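PDB 3D1B: RNA-induced transcriptional silencing complex protein tas3 from Schizosaccharomyces pombe, which serves as a core subunit of the RITS complex, together with Ago1 and Chp1, in RNA interference-directed heterochromatin formation and accurate chromosome segregation. Local coordinates for residues 66-77 against 102-111. Sequence-based numbering, arbitrary orientation.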
loop_
_atom_site.group_PDB
_atom_site.type_symbol
_atom_site.label_atom_id
_atom_site.label_comp_id
_atom_site.label_asym_id
_atom_site.label_seq_id
_atom_site.Cartn_x
_atom_site.Cartn_y
_atom_site.Cartn_z
ATOM N N PHE A 66 7.399 12.208 -17.332
ATOM C CA PHE A 66 6.023 12.679 -17.417
ATOM C C PHE A 66 5.930 14.198 -17.351
ATOM O O PHE A 66 6.786 14.862 -16.763
ATOM C CB PHE A 66 5.165 12.053 -16.305
ATOM C CG PHE A 66 5.726 12.226 -14.919
ATOM C CD1 PHE A 66 5.493 13.387 -14.190
ATOM C CD2 PHE A 66 6.471 11.208 -14.332
ATOM C CE1 PHE A 66 5.992 13.525 -12.890
ATOM C CE2 PHE A 66 6.973 11.337 -13.035
ATOM C CZ PHE A 66 6.733 12.497 -12.311
ATOM N N PRO A 67 4.892 14.768 -17.977
ATOM C CA PRO A 67 4.704 16.220 -17.968
ATOM C C PRO A 67 4.421 16.722 -16.556
ATOM O O PRO A 67 3.770 16.043 -15.757
ATOM C CB PRO A 67 3.531 16.423 -18.921
ATOM C CG PRO A 67 2.771 15.149 -18.800
ATOM C CD PRO A 67 3.852 14.110 -18.781
ATOM N N ILE A 68 4.919 17.917 -16.266
ATOM C CA ILE A 68 4.780 18.525 -14.953
ATOM C C ILE A 68 4.005 19.832 -14.977
ATOM O O ILE A 68 4.116 20.612 -15.922
ATOM C CB ILE A 68 6.184 18.820 -14.358
ATOM C CG1 ILE A 68 6.926 17.509 -14.102
ATOM C CG2 ILE A 68 6.066 19.647 -13.083
ATOM C CD1 ILE A 68 6.239 16.625 -13.109
ATOM N N GLN A 69 3.207 20.058 -13.939
ATOM C CA GLN A 69 2.476 21.314 -13.795
ATOM C C GLN A 69 2.347 21.579 -12.304
ATOM O O GLN A 69 1.740 20.799 -11.572
ATOM C CB GLN A 69 1.092 21.250 -14.439
ATOM C CG GLN A 69 0.288 22.561 -14.345
ATOM C CD GLN A 69 0.936 23.738 -15.076
ATOM O OE1 GLN A 69 1.453 23.589 -16.183
ATOM N NE2 GLN A 69 0.885 24.923 -14.462
ATOM N N GLU A 70 2.946 22.673 -11.846
ATOM C CA GLU A 70 2.887 23.012 -10.432
ATOM C C GLU A 70 1.619 23.785 -10.097
ATOM O O GLU A 70 0.993 24.383 -10.974
ATOM C CB GLU A 70 4.113 23.835 -10.033
ATOM C CG GLU A 70 5.408 23.041 -9.993
ATOM C CD GLU A 70 6.603 23.905 -9.630
ATOM O OE1 GLU A 70 6.550 24.594 -8.590
ATOM O OE2 GLU A 70 7.597 23.891 -10.385
ATOM N N ASN A 71 1.249 23.755 -8.819
ATOM C CA ASN A 71 0.074 24.462 -8.319
ATOM C C ASN A 71 -1.140 24.328 -9.226
ATOM O O ASN A 71 -1.664 25.317 -9.745
ATOM C CB ASN A 71 0.417 25.936 -8.116
ATOM C CG ASN A 71 1.532 26.129 -7.116
ATOM O OD1 ASN A 71 1.408 25.745 -5.953
ATOM N ND2 ASN A 71 2.637 26.713 -7.564
ATOM N N GLN A 72 -1.587 23.093 -9.409
ATOM C CA GLN A 72 -2.737 22.813 -10.257
ATOM C C GLN A 72 -4.044 23.189 -9.551
ATOM O O GLN A 72 -4.162 23.063 -8.330
ATOM C CB GLN A 72 -2.714 21.331 -10.654
ATOM C CG GLN A 72 -1.358 20.912 -11.231
ATOM C CD GLN A 72 -1.337 19.493 -11.775
ATOM O OE1 GLN A 72 -2.091 19.158 -12.689
ATOM N NE2 GLN A 72 -0.463 18.656 -11.220
ATOM N N PRO A 73 -5.047 23.653 -10.315
ATOM C CA PRO A 73 -6.357 24.067 -9.793
ATOM C C PRO A 73 -7.152 23.020 -9.017
ATOM O O PRO A 73 -7.213 21.856 -9.404
ATOM C CB PRO A 73 -7.089 24.554 -11.042
ATOM C CG PRO A 73 -6.486 23.731 -12.134
ATOM C CD PRO A 73 -5.017 23.737 -11.787
ATOM N N LEU A 74 -7.775 23.452 -7.923
ATOM C CA LEU A 74 -8.556 22.551 -7.085
ATOM C C LEU A 74 -9.798 21.952 -7.748
ATOM O O LEU A 74 -10.021 20.745 -7.674
ATOM C CB LEU A 74 -8.960 23.256 -5.786
ATOM C CG LEU A 74 -9.876 22.478 -4.838
ATOM C CD1 LEU A 74 -9.228 21.156 -4.442
ATOM C CD2 LEU A 74 -10.156 23.321 -3.606
ATOM N N PRO A 75 -10.634 22.784 -8.397
ATOM C CA PRO A 75 -11.838 22.252 -9.044
ATOM C C PRO A 75 -11.565 21.078 -9.985
ATOM O O PRO A 75 -12.287 20.082 -9.966
ATOM C CB PRO A 75 -12.398 23.467 -9.786
ATOM C CG PRO A 75 -11.996 24.600 -8.914
ATOM C CD PRO A 75 -10.562 24.248 -8.552
ATOM N N GLU A 76 -10.529 21.195 -10.810
ATOM C CA GLU A 76 -10.201 20.119 -11.741
ATOM C C GLU A 76 -9.778 18.860 -10.994
ATOM O O GLU A 76 -10.074 17.742 -11.423
ATOM C CB GLU A 76 -9.090 20.548 -12.700
ATOM C CG GLU A 76 -9.539 21.560 -13.749
ATOM C CD GLU A 76 -9.471 22.993 -13.261
ATOM O OE1 GLU A 76 -9.860 23.263 -12.104
ATOM O OE2 GLU A 76 -9.031 23.858 -14.046
ATOM N N GLN A 77 -9.088 19.038 -9.874
ATOM C CA GLN A 77 -8.656 17.884 -9.102
ATOM C C GLN A 77 -9.845 17.206 -8.448
ATOM O O GLN A 77 -9.882 15.980 -8.337
ATOM C CB GLN A 77 -7.625 18.299 -8.057
ATOM C CG GLN A 77 -6.345 18.797 -8.699
ATOM C CD GLN A 77 -5.217 18.917 -7.714
ATOM O OE1 GLN A 77 -4.733 17.914 -7.183
ATOM N NE2 GLN A 77 -4.787 20.148 -7.454
ATOM N N VAL A 102 0.435 13.097 -8.963
ATOM C CA VAL A 102 -0.111 14.417 -9.267
ATOM C C VAL A 102 0.141 15.337 -8.072
ATOM O O VAL A 102 0.733 16.414 -8.206
ATOM C CB VAL A 102 -1.635 14.340 -9.543
ATOM C CG1 VAL A 102 -2.235 15.742 -9.597
ATOM C CG2 VAL A 102 -1.883 13.601 -10.857
ATOM N N THR A 103 -0.292 14.898 -6.895
ATOM C CA THR A 103 -0.125 15.698 -5.693
ATOM C C THR A 103 1.297 15.782 -5.149
ATOM O O THR A 103 1.721 16.841 -4.673
ATOM C CB THR A 103 -1.041 15.187 -4.555
ATOM O OG1 THR A 103 -0.779 13.799 -4.320
ATOM C CG2 THR A 103 -2.506 15.368 -4.932
ATOM N N GLY A 104 2.040 14.682 -5.226
ATOM C CA GLY A 104 3.386 14.675 -4.676
ATOM C C GLY A 104 4.526 15.029 -5.602
ATOM O O GLY A 104 5.605 15.426 -5.139
ATOM N N LYS A 105 4.312 14.889 -6.906
ATOM C CA LYS A 105 5.374 15.186 -7.856
ATOM C C LYS A 105 4.933 16.106 -8.977
ATOM O O LYS A 105 5.640 16.263 -9.975
ATOM C CB LYS A 105 5.929 13.880 -8.418
ATOM C CG LYS A 105 6.492 12.986 -7.327
ATOM C CD LYS A 105 6.948 11.658 -7.869
ATOM C CE LYS A 105 7.744 10.901 -6.819
ATOM N NZ LYS A 105 8.206 9.581 -7.324
ATOM N N ASN A 106 3.763 16.714 -8.813
ATOM C CA ASN A 106 3.243 17.646 -9.802
ATOM C C ASN A 106 3.000 17.042 -11.179
ATOM O O ASN A 106 3.082 17.748 -12.182
ATOM C CB ASN A 106 4.194 18.839 -9.930
ATOM C CG ASN A 106 4.271 19.657 -8.656
ATOM O OD1 ASN A 106 5.357 20.037 -8.210
ATOM N ND2 ASN A 106 3.118 19.945 -8.071
ATOM N N LEU A 107 2.708 15.745 -11.241
ATOM C CA LEU A 107 2.432 15.127 -12.529
ATOM C C LEU A 107 1.172 15.812 -13.057
ATOM O O LEU A 107 0.199 15.989 -12.327
ATOM C CB LEU A 107 2.225 13.609 -12.364
ATOM C CG LEU A 107 1.955 12.782 -13.629
ATOM C CD1 LEU A 107 2.501 11.371 -13.461
ATOM C CD2 LEU A 107 0.460 12.741 -13.905
ATOM N N SER A 108 1.201 16.219 -14.320
ATOM C CA SER A 108 0.074 16.917 -14.937
ATOM C C SER A 108 -1.249 16.157 -14.864
ATOM O O SER A 108 -1.332 15.002 -15.283
ATOM C CB SER A 108 0.403 17.225 -16.397
ATOM O OG SER A 108 -0.730 17.757 -17.050
ATOM N N LEU A 109 -2.289 16.815 -14.357
ATOM C CA LEU A 109 -3.600 16.173 -14.234
ATOM C C LEU A 109 -4.139 15.692 -15.587
ATOM O O LEU A 109 -4.737 14.621 -15.676
ATOM C CB LEU A 109 -4.605 17.128 -13.581
ATOM C CG LEU A 109 -5.909 16.488 -13.092
ATOM C CD1 LEU A 109 -5.602 15.534 -11.939
ATOM C CD2 LEU A 109 -6.888 17.565 -12.638
ATOM N N ASP A 110 -3.934 16.475 -16.645
ATOM C CA ASP A 110 -4.412 16.065 -17.962
ATOM C C ASP A 110 -3.759 14.746 -18.362
ATOM O O ASP A 110 -4.403 13.882 -18.955
ATOM C CB ASP A 110 -4.092 17.123 -19.020
ATOM C CG ASP A 110 -4.827 18.425 -18.782
ATOM O OD1 ASP A 110 -6.047 18.380 -18.526
ATOM O OD2 ASP A 110 -4.183 19.494 -18.862
ATOM N N PHE A 111 -2.477 14.602 -18.037
ATOM C CA PHE A 111 -1.729 13.386 -18.356
ATOM C C PHE A 111 -2.284 12.230 -17.519
ATOM O O PHE A 111 -2.458 11.108 -18.015
ATOM C CB PHE A 111 -0.246 13.605 -18.045
ATOM C CG PHE A 111 0.651 12.486 -18.497
ATOM C CD1 PHE A 111 0.884 12.266 -19.853
ATOM C CD2 PHE A 111 1.291 11.672 -17.569
ATOM C CE1 PHE A 111 1.752 11.248 -20.273
ATOM C CE2 PHE A 111 2.159 10.656 -17.977
ATOM C CZ PHE A 111 2.387 10.445 -19.331
HETATM O O HOH W 1 2.873 22.415 -6.804
HETATM O O HOH W 2 0.530 19.226 -8.408
#
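Near the end of helix 89-105, Val102 CG1 lies 3.8 Å from Gln72 NE2. The segments belong to the all-helical C-terminal alpha motif of Tas3: the connection leading into helix 74-84 runs along the turn between helices 89-105 and 109-122. Lys105 presents its carbonyl O to the edge of the Phe66 ring, near the ring plane. Asn106 leaves the helix with positive phi. The backbone Asn106 O accepts Gln69 N at 2.9 Å, in a nearly straight bond. Asn106 ND2 donates to two waters; one also accepts from Asn71 N, while the other links Gln72 NE2 to Val102 O. Leu107 forms a single beta bridge with Ile68. Leu107 CD1 sits over one face of the Phe66 ring as a CH-pi contact, 3.9 Å from the centroid and displaced toward the rim. Ser108, the N-cap of helix 109-122, donates its N to Pro67 O at 2.9 Å, from above the carbonyl plane. Leu109 N bonds to Gln72 OE1 at 2.9 Å, in the carbonyl plane on a lone pair. Gln72 NE2 donates to Leu107 O at 3.0 Å. From CG on, Gln72 runs straight (chi2 -174°), which carries its amide to both backbone groups. With an alanine here the amide is gone, and Leu109 N, Leu107 O and the water would probably lose these partners. Leu109 CD2 rests against the start of helix 74-84, 3.7 Å from Glu76 CB. Phe111 closes the contact: Pro67 CD stands over the centre of its ring, 3.5 Å from the centroid.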